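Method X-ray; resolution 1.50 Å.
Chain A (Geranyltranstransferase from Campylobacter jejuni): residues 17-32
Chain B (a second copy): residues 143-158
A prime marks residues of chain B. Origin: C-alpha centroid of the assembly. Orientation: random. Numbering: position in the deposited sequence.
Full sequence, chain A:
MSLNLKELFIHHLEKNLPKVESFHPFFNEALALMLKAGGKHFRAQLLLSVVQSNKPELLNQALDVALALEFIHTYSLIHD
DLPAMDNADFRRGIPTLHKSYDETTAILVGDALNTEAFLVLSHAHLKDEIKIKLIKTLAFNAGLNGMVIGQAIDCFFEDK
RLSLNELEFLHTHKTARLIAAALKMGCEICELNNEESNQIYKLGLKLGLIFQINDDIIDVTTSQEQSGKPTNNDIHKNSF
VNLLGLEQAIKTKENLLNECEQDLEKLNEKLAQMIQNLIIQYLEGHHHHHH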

# COMPACT_ATOMS: atom_id res chain seq x y z
N LEU A 17 9.80 -14.61 0.70
CA LEU A 17 8.34 -14.63 0.67
C LEU A 17 7.84 -13.99 1.95
O LEU A 17 8.31 -14.31 3.04
N PRO A 18 6.90 -13.06 1.84
CA PRO A 18 6.41 -12.38 3.04
C PRO A 18 5.64 -13.36 3.92
O PRO A 18 4.84 -14.14 3.42
N LYS A 19 5.90 -13.33 5.22
CA LYS A 19 5.20 -14.23 6.13
C LYS A 19 5.19 -13.65 7.52
O LYS A 19 6.03 -12.80 7.85
N VAL A 20 4.22 -14.08 8.32
CA VAL A 20 4.12 -13.69 9.71
C VAL A 20 3.76 -14.93 10.52
O VAL A 20 2.90 -15.73 10.11
N GLU A 21 4.42 -15.11 11.66
CA GLU A 21 4.11 -16.25 12.51
C GLU A 21 2.77 -16.02 13.19
O GLU A 21 2.57 -15.02 13.85
N SER A 22 1.83 -16.95 13.01
CA SER A 22 0.53 -16.85 13.67
C SER A 22 -0.17 -18.20 13.63
O SER A 22 0.32 -19.14 12.99
N PHE A 23 -1.32 -18.28 14.29
CA PHE A 23 -2.12 -19.50 14.27
C PHE A 23 -3.13 -19.53 13.13
O PHE A 23 -3.97 -20.43 13.05
N HIS A 24 -3.06 -18.55 12.23
CA HIS A 24 -3.89 -18.62 11.03
C HIS A 24 -3.40 -19.80 10.17
O HIS A 24 -2.22 -19.89 9.87
N PRO A 25 -4.30 -20.72 9.79
CA PRO A 25 -3.82 -21.95 9.14
C PRO A 25 -3.25 -21.78 7.72
O PRO A 25 -2.55 -22.68 7.27
N PHE A 26 -3.54 -20.66 7.04
CA PHE A 26 -3.10 -20.57 5.65
C PHE A 26 -2.69 -19.20 5.14
O PHE A 26 -2.34 -19.08 3.97
N PHE A 27 -2.70 -18.18 6.00
CA PHE A 27 -2.41 -16.86 5.47
C PHE A 27 -1.02 -16.80 4.82
O PHE A 27 -0.87 -16.20 3.75
N ASN A 28 -0.01 -17.42 5.43
CA ASN A 28 1.31 -17.42 4.80
C ASN A 28 1.34 -18.11 3.45
O ASN A 28 1.96 -17.62 2.51
N GLU A 29 0.68 -19.26 3.36
CA GLU A 29 0.60 -19.97 2.09
C GLU A 29 -0.12 -19.12 1.04
O GLU A 29 0.29 -19.06 -0.12
N ALA A 30 -1.18 -18.43 1.46
CA ALA A 30 -1.93 -17.58 0.54
C ALA A 30 -1.10 -16.38 0.07
O ALA A 30 -1.18 -15.98 -1.09
N LEU A 31 -0.30 -15.82 0.97
CA LEU A 31 0.63 -14.74 0.61
C LEU A 31 1.62 -15.19 -0.46
O LEU A 31 1.94 -14.43 -1.38
N ALA A 32 2.13 -16.40 -0.31
CA ALA A 32 3.18 -16.90 -1.19
C ALA A 32 2.65 -17.40 -2.53
O ALA A 32 3.35 -17.38 -3.53
N GLY B 143 0.67 -3.44 8.08
CA GLY B 143 0.70 -4.52 7.12
C GLY B 143 0.49 -5.90 7.70
O GLY B 143 -0.20 -6.08 8.71
N LEU B 144 1.06 -6.90 7.04
CA LEU B 144 0.88 -8.29 7.48
C LEU B 144 1.44 -8.56 8.88
O LEU B 144 1.01 -9.49 9.54
N ASN B 145 2.38 -7.74 9.34
CA ASN B 145 2.90 -7.91 10.70
C ASN B 145 2.02 -7.32 11.79
O ASN B 145 2.31 -7.48 12.98
N GLY B 146 0.93 -6.68 11.38
CA GLY B 146 0.05 -6.06 12.35
C GLY B 146 -1.39 -6.11 11.92
O GLY B 146 -2.06 -7.16 11.97
N MSE B 147 -1.87 -4.97 11.45
CA MSE B 147 -3.28 -4.79 11.16
C MSE B 147 -3.86 -5.89 10.26
O MSE B 147 -4.93 -6.43 10.56
N VAL B 148 -3.17 -6.22 9.18
CA VAL B 148 -3.74 -7.16 8.22
C VAL B 148 -3.86 -8.58 8.77
O VAL B 148 -4.88 -9.24 8.59
N ILE B 149 -2.85 -9.07 9.48
CA ILE B 149 -2.99 -10.43 10.03
C ILE B 149 -4.06 -10.43 11.11
O ILE B 149 -4.81 -11.40 11.26
N GLY B 150 -4.18 -9.33 11.85
CA GLY B 150 -5.22 -9.25 12.86
C GLY B 150 -6.61 -9.33 12.24
O GLY B 150 -7.51 -10.02 12.76
N GLN B 151 -6.81 -8.62 11.14
CA GLN B 151 -8.08 -8.67 10.43
C GLN B 151 -8.33 -10.06 9.84
O GLN B 151 -9.46 -10.56 9.90
N ALA B 152 -7.29 -10.66 9.25
CA ALA B 152 -7.46 -12.00 8.66
C ALA B 152 -7.87 -13.00 9.75
O ALA B 152 -8.77 -13.83 9.54
N ILE B 153 -7.23 -12.93 10.89
CA ILE B 153 -7.58 -13.80 12.01
C ILE B 153 -9.00 -13.53 12.52
O ILE B 153 -9.77 -14.46 12.77
N ASP B 154 -9.35 -12.26 12.68
CA ASP B 154 -10.70 -11.90 13.13
C ASP B 154 -11.75 -12.50 12.20
O ASP B 154 -12.73 -13.11 12.65
N CYS B 155 -11.57 -12.34 10.90
CA CYS B 155 -12.52 -12.86 9.94
C CYS B 155 -12.56 -14.39 9.91
O CYS B 155 -13.64 -14.99 9.89
N PHE B 156 -11.39 -15.01 9.88
CA PHE B 156 -11.33 -16.46 9.71
C PHE B 156 -11.91 -17.19 10.91
O PHE B 156 -12.56 -18.23 10.76
N PHE B 157 -11.69 -16.64 12.11
CA PHE B 157 -12.11 -17.33 13.33
C PHE B 157 -13.48 -16.91 13.85
O PHE B 157 -13.90 -17.35 14.92
N GLU B 158 -14.19 -16.09 13.09
CA GLU B 158 -15.51 -15.63 13.52
C GLU B 158 -16.48 -16.80 13.76
O GLU B 158 -17.35 -16.71 14.61

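What fills the space where chain A runs past the turn of chain B? Leu144′, with chi1 p and chi2 between wells at 93°, points toward chain A. Its CD2 lies 3.6 Å from Pro18 CB and 4.2 Å from Leu31 CD1, while its CD1 lies 3.8 Å from Val20 CB. Val20, in the p rotamer, also points in, setting CG1 3.8 Å from Ile149′ CG1.

How does Phe27 meet the helix of chain B? It points toward it with chi1 t, and its ring touches Val148′, its neighbour Ile149′, and Ala152′ about one turn later: CZ is 3.9 Å from Val148′ CG1, CD2 3.8 Å from Ile149′ CD1, and CD1 3.7 Å from Ala152′ CB. His24 CD2 also lies 4.0 Å from Ala152′ CB.

How do the aromatic side chains meet near the C-terminal end of the chain B helix? Phe156′ (t) and Phe157′ (m) both point toward chain A. Phe23 and Phe26 (both p) have sideways CA-to-CB bonds, but their side-chain ends come nearer chain B. The edge of Phe26 meets the face of Phe156′, offset, with Phe26 CE2 3.5 Å from Phe156′ CE1. Pro25 CG also sits 3.5 Å from Phe156′ CE2. Phe23 places one face over Ile153′ CD1, and its CD1 is 3.7 Å from Phe157′ CZ.

Where are the polar groups satisfied? No direct hydrogen bond joins the stretches; a water bridges them, its O 2.8 Å from Lys19 O and 2.6 Å from Asn145′ OD1, donating to both. Within chain A, Asn28 (m) grips the Val20 backbone: Val20 N donates to Asn28 OD1 and Asn28 ND2 to Val20 O, both at 2.9 Å. Ser22 OG accepts from His24 N at 3.0 Å. His24, with chi1 t, turns ND1 back to accept from Phe26 N at 3.1 Å, leaving NE2 3.8 Å from Phe156′ CB.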

# COMPACT_ATOMS: atom_id res chain seq x y z
CB LEU A 17 7.83 -16.07 0.57
CG LEU A 17 8.22 -16.75 -0.75
CD1 LEU A 17 7.98 -18.27 -0.65
CD2 LEU A 17 7.45 -16.14 -1.95
CB PRO A 18 5.47 -11.29 2.51
CG PRO A 18 5.32 -11.53 1.07
CD PRO A 18 6.19 -12.64 0.61
CB LYS A 19 5.87 -15.60 6.14
CG LYS A 19 7.34 -15.54 6.45
CD LYS A 19 8.00 -16.89 6.19
CE LYS A 19 9.51 -16.77 6.16
NZ LYS A 19 10.14 -18.08 5.83
CB VAL A 20 3.08 -12.55 9.93
CG1 VAL A 20 1.67 -12.94 9.43
CG2 VAL A 20 3.08 -12.11 11.40
CB GLU A 21 5.22 -16.42 13.56
CG GLU A 21 4.96 -17.53 14.56
CD GLU A 21 5.97 -17.56 15.71
OE1 GLU A 21 5.60 -18.05 16.80
OE2 GLU A 21 7.13 -17.10 15.55
CB SER A 22 -0.36 -15.80 12.99
OG SER A 22 -1.05 -16.35 11.88
CB PHE A 23 -2.81 -19.72 15.62
CG PHE A 23 -3.56 -18.52 16.12
CD1 PHE A 23 -4.92 -18.37 15.85
CD2 PHE A 23 -2.91 -17.53 16.84
CE1 PHE A 23 -5.61 -17.26 16.29
CE2 PHE A 23 -3.59 -16.41 17.29
CZ PHE A 23 -4.95 -16.26 17.01
CB HIS A 24 -3.79 -17.33 10.22
CG HIS A 24 -4.83 -17.20 9.15
ND1 HIS A 24 -4.91 -18.06 8.08
CD2 HIS A 24 -5.83 -16.30 8.99
CE1 HIS A 24 -5.92 -17.70 7.31
NE2 HIS A 24 -6.49 -16.64 7.83
CB PRO A 25 -5.07 -22.85 9.11
CG PRO A 25 -6.20 -21.86 9.07
CD PRO A 25 -5.75 -20.76 10.01
CB PHE A 26 -4.15 -21.17 4.68
CG PHE A 26 -5.48 -20.46 4.69
CD1 PHE A 26 -5.63 -19.20 4.11
CD2 PHE A 26 -6.60 -21.06 5.25
CE1 PHE A 26 -6.87 -18.56 4.11
CE2 PHE A 26 -7.83 -20.42 5.24
CZ PHE A 26 -7.96 -19.17 4.69
CB PHE A 27 -2.57 -15.75 6.52
CG PHE A 27 -2.81 -14.40 5.90
CD1 PHE A 27 -4.05 -14.08 5.37
CD2 PHE A 27 -1.79 -13.46 5.83
CE1 PHE A 27 -4.28 -12.84 4.77
CE2 PHE A 27 -2.01 -12.22 5.22
CZ PHE A 27 -3.26 -11.91 4.70
CB ASN A 28 2.37 -18.03 5.72
CG ASN A 28 2.68 -17.15 6.91
OD1 ASN A 28 2.53 -15.93 6.86
ND2 ASN A 28 3.12 -17.77 8.01
CB GLU A 29 -0.10 -21.32 2.29
CG GLU A 29 0.79 -22.35 2.96
CD GLU A 29 0.80 -22.28 4.48
OE1 GLU A 29 0.14 -21.40 5.07
OE2 GLU A 29 1.48 -23.13 5.11
CB ALA A 30 -3.20 -17.11 1.21
CB LEU A 31 1.42 -14.27 1.85
CG LEU A 31 0.76 -13.30 2.85
CD1 LEU A 31 1.51 -13.25 4.18
CD2 LEU A 31 0.65 -11.88 2.24
CB ALA A 32 3.95 -18.03 -0.50
CB LEU B 144 1.48 -9.25 6.46
CG LEU B 144 2.98 -9.17 6.20
CD1 LEU B 144 3.75 -10.15 7.09
CD2 LEU B 144 3.24 -9.48 4.74
CB ASN B 145 4.29 -7.31 10.80
CG ASN B 145 5.31 -8.15 10.09
OD1 ASN B 145 5.68 -9.22 10.58
ND2 ASN B 145 5.76 -7.69 8.93
CB MSE B 147 -3.49 -3.41 10.54
CG MSE B 147 -4.95 -3.03 10.38
SE MSE B 147 -5.04 -1.27 9.55
CE MSE B 147 -4.75 -1.86 7.71
CB VAL B 148 -2.99 -7.14 6.88
CG1 VAL B 148 -3.58 -8.17 5.91
CG2 VAL B 148 -3.05 -5.72 6.26
CB ILE B 149 -1.65 -11.05 10.53
CG1 ILE B 149 -1.82 -12.56 10.82
CG2 ILE B 149 -1.12 -10.34 11.78
CD1 ILE B 149 -2.21 -13.38 9.60
CB GLN B 151 -8.16 -7.59 9.35
CG GLN B 151 -9.49 -7.60 8.58
CD GLN B 151 -10.72 -7.25 9.43
OE1 GLN B 151 -10.64 -7.07 10.64
NE2 GLN B 151 -11.88 -7.15 8.77
CB ALA B 152 -6.17 -12.45 7.98
CB ILE B 153 -6.51 -13.69 13.12
CG1 ILE B 153 -5.21 -14.36 12.64
CG2 ILE B 153 -7.01 -14.32 14.44
CD1 ILE B 153 -4.04 -14.17 13.60
CB ASP B 154 -10.84 -10.37 13.20
CG ASP B 154 -11.97 -9.92 14.11
OD1 ASP B 154 -12.39 -10.67 15.01
OD2 ASP B 154 -12.44 -8.78 13.93
CB CYS B 155 -12.23 -12.31 8.55
SG CYS B 155 -12.52 -10.51 8.42
CB PHE B 156 -9.90 -16.94 9.45
CG PHE B 156 -9.81 -18.42 9.24
CD1 PHE B 156 -10.21 -18.99 8.04
CD2 PHE B 156 -9.37 -19.25 10.26
CE1 PHE B 156 -10.15 -20.36 7.85
CE2 PHE B 156 -9.32 -20.62 10.08
CZ PHE B 156 -9.71 -21.17 8.88
CB PHE B 157 -11.03 -17.25 14.42
CG PHE B 157 -9.80 -18.04 14.10
CD1 PHE B 157 -9.74 -19.40 14.36
CD2 PHE B 157 -8.70 -17.43 13.50
CE1 PHE B 157 -8.60 -20.13 14.05
CE2 PHE B 157 -7.57 -18.15 13.18
CZ PHE B 157 -7.51 -19.50 13.45
CB GLU B 158 -16.10 -14.64 12.53
CG GLU B 158 -16.39 -15.21 11.16
CD GLU B 158 -16.83 -14.15 10.16
OE1 GLU B 158 -17.24 -13.04 10.58
OE2 GLU B 158 -16.78 -14.44 8.95
O HOH W 1 7.05 -11.31 10.00